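Local coordinates for flagellar hook-associated protein 3 (Bacillus cereus, PDB 5ZIY) that probably forms, as hook-associated protein FlgL, part of the junction between the flagellar hook and the filament, at residues K32-Q37 and F130-N135; Q92-Y95 and S101-N104. All coordinates share one frame; numbering follows the deposited sequence.

Contact 1: residues K32-Q37 and F130-N135; sequences KNVLTQ and FKAFRN
Packing of the long N-terminal helix 8-60 against the bulged strand 129-133 forms this contact, in which Val34 and Leu35 on one side meet Phe130, Ala132 and Phe133 on the other. The backbones come nearest at Val34 and Ala132, whose CA atoms are 6.9 Å apart, and no hydrogen bond crosses, so the evidence is for apolar packing: all five touching residues are buried, and 183 Å² is covered in total.

Val34 divides its two methyls between neighbouring residues. With CG1 anti to the backbone N (chi1 164°), that branch reaches the backbone of Ala132, 3.6 Å from Ala132 O, and lies 4.4 Å from Ala132 CB. The other branch goes to the far end of an aromatic ring: Val34 CG2 is 4.2 Å from Phe133 CZ, the two side chains crossing at about a right angle. The next residue along the helix, Leu35, sends CD2 to the Phe130 ring, at 3.9 Å from Phe130 CE2, in an oblique approach. Phe130 CB already points at the helix; with CG between the backbone N and the carbonyl carbon (chi1 72°), the ring runs along its strand toward Ala132 and offers CE2 to Leu35.

On the helix, Lys32 O receives both Thr36 N and Thr36 OG1, from opposite faces of its plane; the hydroxyl bond is short, 2.6 Å from Thr36 OG1 to Lys32 O.

The bulge is a classic one, Ala132 and Phe133 both pairing with Val120 of strand 120-123. From that strand Trp122 touches Val34, Phe130 and Ala132, while Met190 of helix 162-204 packs on Leu35 and Phe130, so the contact lies where the hairpin meets two long helices.

Contact 2: residues Q92-Y95 and S101-N104; sequences QGRY and SAEN. With ZN (zinc ion), chain G.
The backbones of 92-95 and 101-104 approach to 5.5 Å between the CA atoms of Arg94 and Ala102, with no direct hydrogen bond between them; one water spans the gap, accepting from Tyr95 N and lying 2.7 Å from Ser101 O.

Ala102 is the central residue of the loop side. Its methyl points at segment 92-95 and meets backbone and side chain together: Ala102 CB is 3.5 Å from Gly93 O and 3.7 Å from Arg94 NH1. The arginine folds back on its own chain, bent at chi2 (-68°), and this return brings NH1 to Gly93 O at 2.9 Å. That bond is moderately straight, with an N-H...O angle of 155°. The acceptor lies close to the guanidinium plane, whereas NH1 stands above the carbonyl plane of Gly93.

Tyr95 is the other main contributor. The ring presents its edge to the loop, with Ala102 CA in its plane and 3.7 Å from Tyr95 CE2. Asn104 O comes to the same ring carbon obliquely, 3.4 Å from Tyr95 CE2. Beyond these segments, Leu105 and Pro106 also touch the tyrosine.

Glu103 turns away from this interface and is bidentate to a zinc ion, with OE1 and OE2 each at a rather long 2.6 Å from the metal. Since the direct contacts across the interface are van der Waals ones, the chemistry implies a surface loop held against a short strand by such packing and one water bridge between Tyr95 N and Ser101 O, with the metal bound outside the packed interface.

How the contacts relate
From the N terminus, helix 8-60 supplies the first side of contact 1 at 32-37. The chain then runs through helix 67-87 to 92-95, which ends in strand 94-95, and folds back at 101-104 to close contact 2 over five intervening residues. After strand 120-123, strand 129-133 brings 130-135 back to the first helix and closes contact 1 across 92 intervening residues, so contact 2 is nested inside the larger loop. Their centres are 13 Å apart, yet they touch directly: Phe133 CE1 packs 3.4 Å from Arg94 O, and Phe133 CB 3.6 Å from Tyr95 O. Together they join the long helix, strand 129-133, strand 94-95 and the surface loop.

Contact 1: residues K32-Q37 and F130-N135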
ATOM      1  N   LYS A  32      13.280  -0.149  -3.035  1.00 15.49           N
ATOM      2  CA  LYS A  32      12.721   1.192  -2.935  1.00 16.11           C
ATOM      3  C   LYS A  32      11.634   1.394  -3.983  1.00 16.15           C
ATOM      4  O   LYS A  32      10.710   2.185  -3.766  1.00 16.62           O
ATOM      5  CB  LYS A  32      13.762   2.296  -3.099  1.00 17.84           C
ATOM      6  CG  LYS A  32      14.784   2.547  -1.937  1.00 18.94           C
ATOM      7  CD  LYS A  32      15.587   3.887  -2.239  1.00 21.73           C
ATOM      8  N   ASN A  33      11.780   0.778  -5.152  1.00 16.56           N
ATOM      9  CA  ASN A  33      10.720   0.863  -6.133  1.00 17.37           C
ATOM     10  C   ASN A  33       9.394   0.224  -5.603  1.00 16.31           C
ATOM     11  O   ASN A  33       8.344   0.799  -5.720  1.00 16.56           O
ATOM     12  CB  ASN A  33      11.184   0.241  -7.426  1.00 18.97           C
ATOM     13  CG  ASN A  33      10.095   0.127  -8.441  1.00 20.66           C
ATOM     14  OD1 ASN A  33       9.444   1.113  -8.785  1.00 21.76           O
ATOM     15  ND2 ASN A  33       9.910  -1.104  -8.985  1.00 21.64           N
ATOM     16  N   VAL A  34       9.465  -0.950  -4.999  1.00 15.61           N
ATOM     17  CA  VAL A  34       8.273  -1.617  -4.495  1.00 15.44           C
ATOM     18  C   VAL A  34       7.657  -0.821  -3.336  1.00 14.67           C
ATOM     19  O   VAL A  34       6.460  -0.607  -3.286  1.00 14.80           O
ATOM     20  CB  VAL A  34       8.625  -3.031  -4.059  1.00 16.16           C
ATOM     21  CG1 VAL A  34       7.554  -3.608  -3.206  1.00 16.79           C
ATOM     22  CG2 VAL A  34       8.849  -3.907  -5.309  1.00 17.56           C
ATOM     23  N   LEU A  35       8.502  -0.329  -2.446  1.00 14.62           N
ATOM     24  CA  LEU A  35       8.092   0.498  -1.356  1.00 15.28           C
ATOM     25  C   LEU A  35       7.525   1.855  -1.766  1.00 15.92           C
ATOM     26  O   LEU A  35       6.539   2.318  -1.190  1.00 15.92           O
ATOM     27  CB  LEU A  35       9.260   0.711  -0.400  1.00 15.66           C
ATOM     28  CG  LEU A  35       9.734  -0.547   0.325  1.00 17.45           C
ATOM     29  CD1 LEU A  35      10.974  -0.265   1.147  1.00 16.71           C
ATOM     30  CD2 LEU A  35       8.612  -1.132   1.202  1.00 16.26           C
ATOM     31  N   THR A  36       8.120   2.484  -2.761  1.00 16.23           N
ATOM     32  CA  THR A  36       7.563   3.746  -3.246  1.00 16.84           C
ATOM     33  C   THR A  36       6.185   3.518  -3.814  1.00 16.69           C
ATOM     34  O   THR A  36       5.259   4.249  -3.496  1.00 17.17           O
ATOM     35  CB  THR A  36       8.494   4.370  -4.272  1.00 18.35           C
ATOM     36  OG1 THR A  36       9.713   4.622  -3.602  1.00 19.95           O
ATOM     37  CG2 THR A  36       7.932   5.679  -4.869  1.00 20.63           C
ATOM     38  N   GLN A  37       6.029   2.450  -4.583  1.00 17.41           N
ATOM     39  CA  GLN A  37       4.746   2.163  -5.207  1.00 18.09           C
ATOM     40  C   GLN A  37       3.712   1.889  -4.138  1.00 16.86           C
ATOM     41  O   GLN A  37       2.574   2.337  -4.246  1.00 17.52           O
ATOM     42  CB  GLN A  37       4.855   0.985  -6.177  1.00 18.95           C
ATOM     43  CG  GLN A  37       5.570   1.327  -7.483  1.00 24.08           C
ATOM     44  CD  GLN A  37       5.305   0.298  -8.611  1.00 30.59           C
ATOM     45  OE1 GLN A  37       4.195  -0.244  -8.751  1.00 32.82           O
ATOM     46  NE2 GLN A  37       6.327   0.047  -9.419  1.00 32.74           N
ATOM     47  N   PHE A 130      12.273  -7.813   4.666  1.00 17.13           N
ATOM     48  CA  PHE A 130      10.993  -7.117   4.835  1.00 17.08           C
ATOM     49  C   PHE A 130       9.918  -7.759   3.964  1.00 16.86           C
ATOM     50  O   PHE A 130      10.215  -8.532   3.054  1.00 15.28           O
ATOM     51  CB  PHE A 130      11.121  -5.651   4.494  1.00 17.05           C
ATOM     52  CG  PHE A 130      11.271  -5.380   3.027  1.00 15.88           C
ATOM     53  CD1 PHE A 130      12.481  -5.589   2.392  1.00 16.80           C
ATOM     54  CD2 PHE A 130      10.213  -4.884   2.290  1.00 14.92           C
ATOM     55  CE1 PHE A 130      12.609  -5.310   1.040  1.00 16.98           C
ATOM     56  CE2 PHE A 130      10.340  -4.658   0.929  1.00 16.30           C
ATOM     57  CZ  PHE A 130      11.538  -4.862   0.322  1.00 15.48           C
ATOM     58  N   LYS A 131       8.666  -7.431   4.269  1.00 17.63           N
ATOM     59  CA  LYS A 131       7.515  -7.898   3.505  1.00 17.48           C
ATOM     60  C   LYS A 131       7.322  -7.016   2.331  1.00 16.44           C
ATOM     61  O   LYS A 131       7.020  -5.848   2.504  1.00 18.14           O
ATOM     62  CB  LYS A 131       6.261  -7.860   4.360  1.00 19.02           C
ATOM     63  CG  LYS A 131       6.373  -8.728   5.617  1.00 22.41           C
ATOM     64  CD  LYS A 131       5.438  -8.219   6.680  1.00 27.35           C
ATOM     65  CE  LYS A 131       5.432  -9.106   7.951  1.00 32.68           C
ATOM     66  NZ  LYS A 131       4.861 -10.435   7.563  1.00 35.35           N
ATOM     67  N   ALA A 132       7.523  -7.556   1.133  1.00 15.71           N
ATOM     68  CA  ALA A 132       7.414  -6.809  -0.092  1.00 13.75           C
ATOM     69  C   ALA A 132       5.981  -6.858  -0.643  1.00 15.29           C
ATOM     70  O   ALA A 132       5.501  -5.849  -1.185  1.00 13.95           O
ATOM     71  CB  ALA A 132       8.364  -7.363  -1.126  1.00 13.69           C
ATOM     72  N   PHE A 133       5.342  -8.049  -0.595  1.00 15.27           N
ATOM     73  CA  PHE A 133       3.962  -8.222  -1.104  1.00 15.89           C
ATOM     74  C   PHE A 133       3.142  -8.878  -0.017  1.00 16.79           C
ATOM     75  O   PHE A 133       3.562  -9.883   0.555  1.00 17.53           O
ATOM     76  CB  PHE A 133       3.936  -9.030  -2.398  1.00 16.53           C
ATOM     77  CG  PHE A 133       4.821  -8.463  -3.452  1.00 16.49           C
ATOM     78  CD1 PHE A 133       4.330  -7.534  -4.342  1.00 15.14           C
ATOM     79  CD2 PHE A 133       6.142  -8.846  -3.548  1.00 15.37           C
ATOM     80  CE1 PHE A 133       5.125  -6.986  -5.304  1.00 16.21           C
ATOM     81  CE2 PHE A 133       6.978  -8.282  -4.548  1.00 17.77           C
ATOM     82  CZ  PHE A 133       6.463  -7.342  -5.411  1.00 15.68           C
ATOM     83  N   ARG A 134       2.030  -8.253   0.353  1.00 16.63           N
ATOM     84  CA  ARG A 134       1.353  -8.648   1.603  1.00 17.14           C
ATOM     85  C   ARG A 134      -0.065  -8.986   1.341  1.00 16.87           C
ATOM     86  O   ARG A 134      -0.640  -8.501   0.392  1.00 16.50           O
ATOM     87  CB  ARG A 134       1.425  -7.504   2.632  1.00 17.16           C
ATOM     88  CG  ARG A 134       2.806  -7.284   3.141  1.00 17.59           C
ATOM     89  CD  ARG A 134       2.907  -6.073   4.114  1.00 18.50           C
ATOM     90  NE  ARG A 134       2.396  -6.388   5.438  1.00 20.80           N
ATOM     91  CZ  ARG A 134       2.572  -5.622   6.516  1.00 20.75           C
ATOM     92  NH1 ARG A 134       3.216  -4.475   6.416  1.00 21.01           N
ATOM     93  NH2 ARG A 134       2.086  -5.998   7.694  1.00 20.30           N
ATOM     94  N   ASN A 135      -0.604  -9.877   2.154  1.00 18.24           N
ATOM     95  CA  ASN A 135      -2.028 -10.183   2.192  1.00 18.25           C
ATOM     96  C   ASN A 135      -2.728  -8.966   2.789  1.00 18.06           C
ATOM     97  O   ASN A 135      -2.582  -8.714   3.947  1.00 16.33           O
ATOM     98  CB  ASN A 135      -2.240 -11.432   3.062  1.00 19.42           C
ATOM     99  CG  ASN A 135      -3.709 -11.779   3.292  1.00 21.82           C
ATOM    100  OD1 ASN A 135      -4.583 -10.906   3.315  1.00 18.24           O
ATOM    101  ND2 ASN A 135      -3.979 -13.091   3.510  1.00 20.29           N
TER

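Contact 2: residues Q92-Y95 and S101-N104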
ATOM      1  N   GLN A  92       6.301  -6.085 -10.271  1.00 20.32           N
ATOM      2  CA  GLN A  92       7.200  -7.250 -10.333  1.00 19.71           C
ATOM      3  C   GLN A  92       6.416  -8.519 -10.167  1.00 20.26           C
ATOM      4  O   GLN A  92       6.754  -9.340  -9.316  1.00 20.82           O
ATOM      5  CB  GLN A  92       8.268  -7.221  -9.233  1.00 19.00           C
ATOM      6  CG  GLN A  92       9.190  -6.007  -9.216  1.00 19.02           C
ATOM      7  CD  GLN A  92       9.813  -5.756 -10.563  1.00 22.19           C
ATOM      8  OE1 GLN A  92      10.230  -6.703 -11.246  1.00 25.38           O
ATOM      9  NE2 GLN A  92       9.926  -4.485 -10.943  1.00 23.13           N
ATOM     10  N   GLY A  93       5.372  -8.698 -10.966  1.00 19.74           N
ATOM     11  CA  GLY A  93       4.696  -9.969 -11.033  1.00 19.98           C
ATOM     12  C   GLY A  93       3.778 -10.345  -9.876  1.00 18.43           C
ATOM     13  O   GLY A  93       3.120 -11.350  -9.947  1.00 19.25           O
ATOM     14  N   ARG A  94       3.695  -9.511  -8.852  1.00 16.92           N
ATOM     15  CA  ARG A  94       2.845  -9.784  -7.720  1.00 16.15           C
ATOM     16  C   ARG A  94       2.054  -8.565  -7.257  1.00 15.28           C
ATOM     17  O   ARG A  94       2.475  -7.418  -7.450  1.00 14.96           O
ATOM     18  CB  ARG A  94       3.690 -10.287  -6.558  1.00 15.54           C
ATOM     19  CG  ARG A  94       4.318 -11.683  -6.770  1.00 16.89           C
ATOM     20  CD  ARG A  94       3.247 -12.717  -6.798  1.00 17.55           C
ATOM     21  NE  ARG A  94       3.742 -14.084  -6.961  1.00 18.91           N
ATOM     22  CZ  ARG A  94       3.849 -14.747  -8.122  1.00 20.49           C
ATOM     23  NH1 ARG A  94       3.546 -14.151  -9.264  1.00 20.95           N
ATOM     24  NH2 ARG A  94       4.266 -16.003  -8.147  1.00 21.92           N
ATOM     25  N   TYR A  95       0.898  -8.833  -6.644  1.00 15.15           N
ATOM     26  CA  TYR A  95       0.069  -7.762  -6.066  1.00 14.47           C
ATOM     27  C   TYR A  95       0.579  -7.311  -4.719  1.00 13.53           C
ATOM     28  O   TYR A  95       0.767  -8.128  -3.824  1.00 13.49           O
ATOM     29  CB  TYR A  95      -1.374  -8.218  -5.962  1.00 14.94           C
ATOM     30  CG  TYR A  95      -1.997  -8.472  -7.315  1.00 16.15           C
ATOM     31  CD1 TYR A  95      -2.539  -7.443  -8.045  1.00 16.45           C
ATOM     32  CD2 TYR A  95      -2.079  -9.746  -7.840  1.00 17.40           C
ATOM     33  CE1 TYR A  95      -3.121  -7.664  -9.307  1.00 17.94           C
ATOM     34  CE2 TYR A  95      -2.647  -9.980  -9.138  1.00 18.99           C
ATOM     35  CZ  TYR A  95      -3.165  -8.939  -9.839  1.00 19.16           C
ATOM     36  OH  TYR A  95      -3.753  -9.151 -11.063  1.00 20.97           O
ATOM     37  N   SER A 101      -0.081 -14.857  -4.274  1.00 25.50           N
ATOM     38  CA  SER A 101      -0.711 -15.358  -5.493  1.00 25.88           C
ATOM     39  C   SER A 101      -1.102 -14.196  -6.392  1.00 24.63           C
ATOM     40  O   SER A 101      -1.536 -13.178  -5.909  1.00 22.41           O
ATOM     41  CB  SER A 101      -1.918 -16.182  -5.150  1.00 27.66           C
ATOM     42  OG  SER A 101      -2.506 -16.691  -6.322  1.00 28.90           O
ATOM     43  N   ALA A 102      -0.927 -14.384  -7.696  1.00 24.93           N
ATOM     44  CA  ALA A 102      -1.232 -13.383  -8.709  1.00 24.24           C
ATOM     45  C   ALA A 102      -2.074 -13.988  -9.841  1.00 26.09           C
ATOM     46  O   ALA A 102      -2.041 -13.509 -10.960  1.00 26.83           O
ATOM     47  CB  ALA A 102       0.076 -12.831  -9.275  1.00 23.63           C
ATOM     48  N   GLU A 103      -2.797 -15.076  -9.573  1.00 26.93           N
ATOM     49  CA  GLU A 103      -3.661 -15.682 -10.602  1.00 28.34           C
ATOM     50  C   GLU A 103      -4.895 -14.831 -10.826  1.00 27.87           C
ATOM     51  O   GLU A 103      -5.397 -14.740 -11.941  1.00 28.53           O
ATOM     52  CB  GLU A 103      -4.116 -17.072 -10.172  1.00 30.42           C
ATOM     53  CG  GLU A 103      -3.006 -18.042 -10.158  1.00 33.37           C
ATOM     54  CD  GLU A 103      -2.588 -18.415 -11.557  1.00 37.49           C
ATOM     55  OE1 GLU A 103      -3.363 -18.151 -12.516  1.00 37.35           O
ATOM     56  OE2 GLU A 103      -1.485 -18.983 -11.694  1.00 44.51           O
ATOM     57  N   ASN A 104      -5.366 -14.201  -9.748  1.00 26.75           N
ATOM     58  CA  ASN A 104      -6.540 -13.353  -9.801  1.00 26.66           C
ATOM     59  C   ASN A 104      -6.254 -12.011  -9.199  1.00 24.13           C
ATOM     60  O   ASN A 104      -5.330 -11.839  -8.362  1.00 23.15           O
ATOM     61  CB  ASN A 104      -7.704 -13.964  -9.016  1.00 27.26           C
ATOM     62  CG  ASN A 104      -8.034 -15.360  -9.454  1.00 30.40           C
ATOM     63  OD1 ASN A 104      -8.743 -15.568 -10.432  1.00 36.70           O
ATOM     64  ND2 ASN A 104      -7.541 -16.342  -8.715  1.00 33.40           N
TER
HETATM   65 ZN    ZN G 305      -2.228 -19.888 -14.026  1.00 57.61          ZN
HETATM   66  O   HOH W   1       0.354 -11.372  -5.384  1.00 12.29           O